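Side-chain contacts in galectin (Ovis aries, PDB 6N44), which probably binds carbohydrate, as a galectin of the galactoside-binding lectin family, and assembles as a dimer: residues 36-41 and 88-93; 54-59 and 101-106. All blocks are in the same frame, centred on the assembly; numbering follows the deposited sequence.

Contact 1 (36-41 and 88-93); sequences PELQVD and QPFELQ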
# COMPACT_ATOMS: atom_id res chain seq x y z
N PRO A 36 -23.00 15.76 5.37
CA PRO A 36 -22.22 15.30 4.21
C PRO A 36 -21.97 13.79 4.24
O PRO A 36 -21.74 13.20 5.29
CB PRO A 36 -20.91 16.08 4.35
CG PRO A 36 -20.80 16.32 5.87
CD PRO A 36 -22.22 16.63 6.27
N GLU A 37 -22.00 13.17 3.06
CA GLU A 37 -21.73 11.75 2.91
C GLU A 37 -20.45 11.55 2.10
O GLU A 37 -20.06 12.39 1.29
CB GLU A 37 -22.88 11.04 2.18
CG GLU A 37 -24.25 11.47 2.61
CD GLU A 37 -25.38 10.57 2.09
OE1 GLU A 37 -25.12 9.73 1.19
OE2 GLU A 37 -26.52 10.68 2.60
N LEU A 38 -19.81 10.41 2.33
CA LEU A 38 -18.66 9.96 1.57
C LEU A 38 -18.93 8.53 1.12
O LEU A 38 -19.40 7.70 1.90
CB LEU A 38 -17.38 10.04 2.42
CG LEU A 38 -16.15 9.28 1.93
CD1 LEU A 38 -15.69 9.82 0.57
CD2 LEU A 38 -15.06 9.38 2.97
N GLN A 39 -18.63 8.23 -0.15
CA GLN A 39 -18.90 6.90 -0.67
C GLN A 39 -17.80 6.46 -1.62
O GLN A 39 -17.47 7.18 -2.57
CB GLN A 39 -20.25 6.85 -1.41
CG GLN A 39 -20.57 5.45 -1.90
CD GLN A 39 -21.97 5.36 -2.42
OE1 GLN A 39 -22.92 5.29 -1.65
NE2 GLN A 39 -22.12 5.40 -3.74
N VAL A 40 -17.22 5.28 -1.37
CA VAL A 40 -16.16 4.73 -2.22
C VAL A 40 -16.57 3.35 -2.69
O VAL A 40 -16.82 2.45 -1.87
CB VAL A 40 -14.79 4.66 -1.50
CG1 VAL A 40 -13.73 4.08 -2.45
CG2 VAL A 40 -14.36 6.03 -0.99
N ASP A 41 -16.62 3.16 -4.00
CA ASP A 41 -17.02 1.89 -4.60
C ASP A 41 -15.81 1.27 -5.28
O ASP A 41 -15.23 1.86 -6.20
CB ASP A 41 -18.15 2.07 -5.63
CG ASP A 41 -19.52 2.24 -4.97
OD1 ASP A 41 -19.60 2.11 -3.73
OD2 ASP A 41 -20.53 2.47 -5.69
N GLN A 88 -12.20 19.31 8.53
CA GLN A 88 -10.77 19.05 8.51
C GLN A 88 -10.45 18.15 7.32
O GLN A 88 -11.16 17.17 7.09
CB GLN A 88 -10.31 18.36 9.79
CG GLN A 88 -10.45 19.19 11.05
CD GLN A 88 -9.51 20.38 11.05
OE1 GLN A 88 -8.29 20.22 11.02
NE2 GLN A 88 -10.08 21.58 11.08
N PRO A 89 -9.42 18.46 6.54
CA PRO A 89 -9.01 17.52 5.48
C PRO A 89 -8.55 16.21 6.09
O PRO A 89 -7.94 16.18 7.17
CB PRO A 89 -7.88 18.26 4.77
CG PRO A 89 -8.14 19.73 5.07
CD PRO A 89 -8.66 19.71 6.50
N PHE A 90 -8.88 15.12 5.42
CA PHE A 90 -8.53 13.79 5.89
C PHE A 90 -7.82 13.02 4.79
O PHE A 90 -7.93 13.33 3.60
CB PHE A 90 -9.78 13.01 6.38
CG PHE A 90 -10.87 12.85 5.33
CD1 PHE A 90 -10.86 11.77 4.44
CD2 PHE A 90 -11.91 13.77 5.24
CE1 PHE A 90 -11.87 11.62 3.47
CE2 PHE A 90 -12.92 13.62 4.26
CZ PHE A 90 -12.90 12.55 3.38
N GLU A 91 -7.09 12.00 5.22
CA GLU A 91 -6.48 11.03 4.33
C GLU A 91 -7.11 9.67 4.58
O GLU A 91 -6.97 9.10 5.67
CB GLU A 91 -4.97 10.96 4.54
CG GLU A 91 -4.32 9.90 3.71
CD GLU A 91 -2.83 9.84 3.96
OE1 GLU A 91 -2.33 8.73 4.23
OE2 GLU A 91 -2.18 10.91 3.91
N LEU A 92 -7.80 9.14 3.58
CA LEU A 92 -8.46 7.85 3.66
C LEU A 92 -7.68 6.86 2.80
O LEU A 92 -7.47 7.10 1.60
CB LEU A 92 -9.91 7.97 3.19
CG LEU A 92 -10.70 6.70 2.88
CD1 LEU A 92 -10.91 5.84 4.14
CD2 LEU A 92 -12.02 7.07 2.25
N GLN A 93 -7.25 5.76 3.42
CA GLN A 93 -6.47 4.73 2.73
C GLN A 93 -7.21 3.40 2.73
O GLN A 93 -7.70 2.95 3.78
CB GLN A 93 -5.11 4.51 3.39
CG GLN A 93 -4.08 5.58 3.13
CD GLN A 93 -2.84 5.31 3.95
OE1 GLN A 93 -2.86 5.45 5.19
NE2 GLN A 93 -1.77 4.87 3.29
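L38 and L92 meet tip to tip across the interior of the galectin beta sandwich, CD2 of L38 lying 3.9 Å from CD2 of L92. V40, two residues further along the same strand, also reaches toward L92 end to end, and its CG2 comes 4.1 Å from that same CD2 of L92. One methyl of L92 therefore takes both partners from the facing strand. CG of each leucine is anti to its backbone N, which carries CD2 inward to meet its counterpart.

The aromatic part of the contact is F90. Its CZ lies 3.9 Å from CD2 of L38, which approaches the ring obliquely. CG of F90 sits between its own backbone N and carbonyl carbon (chi1 58°), and from there the ring extends across to L38. A single L38 methyl is thus shared by F90 and L92 and joins the aromatic and aliphatic halves of the contact.

All the contact is apolar, with no hydrogen bond between 36-41 and 88-93, and the four residues that carry it are buried. The strands run in roughly the same direction, 28° apart, with 11.1 Å between their axes, too far for backbone pairing and right for two sheets packed face to face.

Within its own sheet, 37-43 is hydrogen-bonded to 52-59 on one flank and 124-129 on the other. Strand 90-97 lies between 19-28 and 100-105 in the opposing sheet, where L92 also touches V103 and V105, while F84 packs edge-to-face with F90 and also meets L38.

Contact 2 (54-59 and 101-106); sequences FRFWYC and YQVFVN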
# COMPACT_ATOMS: atom_id res chain seq x y z
N PHE A 54 -17.14 -4.12 -3.06
CA PHE A 54 -16.89 -3.43 -1.79
C PHE A 54 -17.32 -1.98 -1.92
O PHE A 54 -16.71 -1.20 -2.66
CB PHE A 54 -15.41 -3.54 -1.41
CG PHE A 54 -15.03 -2.77 -0.18
CD1 PHE A 54 -15.85 -2.76 0.94
CD2 PHE A 54 -13.82 -2.07 -0.13
CE1 PHE A 54 -15.48 -2.06 2.09
CE2 PHE A 54 -13.45 -1.34 1.02
CZ PHE A 54 -14.28 -1.35 2.12
N ARG A 55 -18.36 -1.61 -1.17
CA ARG A 55 -18.76 -0.22 -1.02
C ARG A 55 -18.46 0.21 0.41
O ARG A 55 -18.83 -0.48 1.37
CB ARG A 55 -20.26 -0.01 -1.32
CG ARG A 55 -20.80 1.33 -0.80
CD ARG A 55 -22.23 1.68 -1.31
NE ARG A 55 -22.23 1.91 -2.74
CZ ARG A 55 -23.30 2.23 -3.46
NH1 ARG A 55 -24.48 2.38 -2.87
NH2 ARG A 55 -23.18 2.41 -4.77
N PHE A 56 -17.82 1.36 0.54
CA PHE A 56 -17.54 2.01 1.81
C PHE A 56 -18.34 3.30 1.83
O PHE A 56 -18.21 4.13 0.93
CB PHE A 56 -16.04 2.31 1.96
CG PHE A 56 -15.67 3.12 3.20
CD1 PHE A 56 -15.28 2.49 4.37
CD2 PHE A 56 -15.66 4.51 3.17
CE1 PHE A 56 -14.91 3.23 5.51
CE2 PHE A 56 -15.29 5.26 4.29
CZ PHE A 56 -14.91 4.61 5.47
N TRP A 57 -19.16 3.47 2.87
CA TRP A 57 -20.08 4.58 2.98
C TRP A 57 -19.94 5.21 4.35
O TRP A 57 -19.91 4.50 5.36
CB TRP A 57 -21.53 4.12 2.75
CG TRP A 57 -22.56 5.21 2.89
CD1 TRP A 57 -23.02 6.04 1.91
CD2 TRP A 57 -23.27 5.57 4.08
NE1 TRP A 57 -23.97 6.90 2.41
CE2 TRP A 57 -24.14 6.64 3.75
CE3 TRP A 57 -23.26 5.11 5.40
CZ2 TRP A 57 -24.99 7.24 4.67
CZ3 TRP A 57 -24.11 5.71 6.33
CH2 TRP A 57 -24.97 6.76 5.96
N TYR A 58 -19.86 6.52 4.40
CA TYR A 58 -19.69 7.21 5.67
C TYR A 58 -20.63 8.40 5.71
O TYR A 58 -20.75 9.14 4.73
CB TYR A 58 -18.25 7.73 5.91
CG TYR A 58 -18.24 8.67 7.10
CD1 TYR A 58 -18.20 8.18 8.40
CD2 TYR A 58 -18.33 10.05 6.93
CE1 TYR A 58 -18.22 9.03 9.49
CE2 TYR A 58 -18.36 10.91 8.01
CZ TYR A 58 -18.31 10.39 9.29
OH TYR A 58 -18.33 11.24 10.38
N CYS A 59 -21.27 8.59 6.86
CA CYS A 59 -22.02 9.81 7.10
C CYS A 59 -22.27 9.92 8.59
O CYS A 59 -22.69 8.94 9.21
CB CYS A 59 -23.35 9.81 6.33
SG CYS A 59 -24.32 11.33 6.53
N TYR A 101 -9.91 -6.02 2.67
CA TYR A 101 -9.50 -4.62 2.62
C TYR A 101 -9.25 -4.14 4.03
O TYR A 101 -10.02 -4.46 4.94
CB TYR A 101 -10.57 -3.72 2.00
CG TYR A 101 -11.06 -4.13 0.63
CD1 TYR A 101 -12.05 -5.09 0.49
CD2 TYR A 101 -10.54 -3.53 -0.51
CE1 TYR A 101 -12.51 -5.46 -0.77
CE2 TYR A 101 -11.00 -3.89 -1.76
CZ TYR A 101 -11.98 -4.86 -1.89
OH TYR A 101 -12.42 -5.22 -3.15
N GLN A 102 -8.20 -3.34 4.21
CA GLN A 102 -7.96 -2.64 5.47
C GLN A 102 -8.15 -1.15 5.23
O GLN A 102 -7.71 -0.62 4.20
CB GLN A 102 -6.56 -2.93 6.02
CG GLN A 102 -6.22 -4.41 6.21
CD GLN A 102 -4.96 -4.62 7.07
OE1 GLN A 102 -4.15 -3.72 7.23
NE2 GLN A 102 -4.82 -5.82 7.63
N VAL A 103 -8.81 -0.48 6.16
CA VAL A 103 -9.16 0.93 6.01
C VAL A 103 -8.44 1.72 7.09
O VAL A 103 -8.49 1.36 8.28
CB VAL A 103 -10.68 1.15 6.08
CG1 VAL A 103 -11.02 2.62 5.77
CG2 VAL A 103 -11.40 0.22 5.12
N PHE A 104 -7.79 2.80 6.68
CA PHE A 104 -7.10 3.73 7.56
C PHE A 104 -7.59 5.13 7.24
O PHE A 104 -7.86 5.47 6.09
CB PHE A 104 -5.56 3.68 7.37
CG PHE A 104 -4.96 2.33 7.60
CD1 PHE A 104 -4.32 2.04 8.80
CD2 PHE A 104 -5.05 1.35 6.62
CE1 PHE A 104 -3.75 0.79 9.02
CE2 PHE A 104 -4.49 0.09 6.83
CZ PHE A 104 -3.84 -0.19 8.05
N VAL A 105 -7.70 5.95 8.28
CA VAL A 105 -7.95 7.37 8.15
C VAL A 105 -6.89 8.09 8.96
O VAL A 105 -6.70 7.80 10.15
CB VAL A 105 -9.37 7.74 8.64
CG1 VAL A 105 -9.54 9.26 8.58
CG2 VAL A 105 -10.44 7.02 7.81
N ASN A 106 -6.19 9.03 8.33
CA ASN A 106 -5.13 9.81 8.98
C ASN A 106 -4.14 8.89 9.71
O ASN A 106 -3.78 9.12 10.86
CB ASN A 106 -5.73 10.85 9.92
CG ASN A 106 -6.65 11.81 9.19
OD1 ASN A 106 -6.41 12.13 8.03
ND2 ASN A 106 -7.71 12.26 9.85
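F54 and Y101 form an offset face-to-face stack, their ring centroids 4.3 Å apart and their planes inclined by 28°. The side chains pass one another, F54 coming from one sheet and Y101 from the other. CD2 of F54 rides over the centre of the tyrosine ring, 3.5 Å from CG of Y101, while CB of F54 lies just as near the far half, 3.5 Å from CE1 of Y101. The tyrosine is thus covered along its length, and even its OH is within 3.8 Å of CB of F54. The first torsion of Y101 (chi1 -55°) puts CG anti to the carbonyl carbon and swings the ring alongside the F54 side chain, where its face rather than its edge meets CD2 and CB of F54.

The remaining contacts are aliphatic against aromatic, and V103 supplies both. CG2 of V103 sits at the edge of the F54 ring, near its plane, 4.4 Å from CZ of F54. Its other methyl, CG1, reaches F56 obliquely, 3.9 Å from CE1 of F56. The valine therefore lies against two rings that project inward from alternate positions of one strand.

R55 lies between those two phenylalanines in sequence. It is a galactose-binding residue and is held by a salt bridge from its NE to OD1 of D41. The inward rings thus back a strand that contributes to the sugar site.

Strand 52-59 is flanked by 37-43 and 62-69 in its sheet, and 100-105 by 90-97 and 108-114 in the other. F113 of strand 108-114 stacks on F54, F42 meets the ring of Y101, and F94 packs edge-to-face against F56.

Both contacts are buried and bridge the same two sheets of the sandwich one strand apart: 37-43 neighbours 52-59 in one sheet, and 90-97 neighbours 100-105 in the other. Probable backbone hydrogen bonds, V40 N to F56 O and Q93 N to F104 O, each 2.8 Å, tie them side by side, and their centres are 8 Å apart. Contact 1 is chiefly aliphatic, methyl against methyl with one ring alongside, whereas contact 2 is built round one stacked aromatic pair and buries more surface, 222 against 125 Å². Contact 2 also holds R55 of the sugar site.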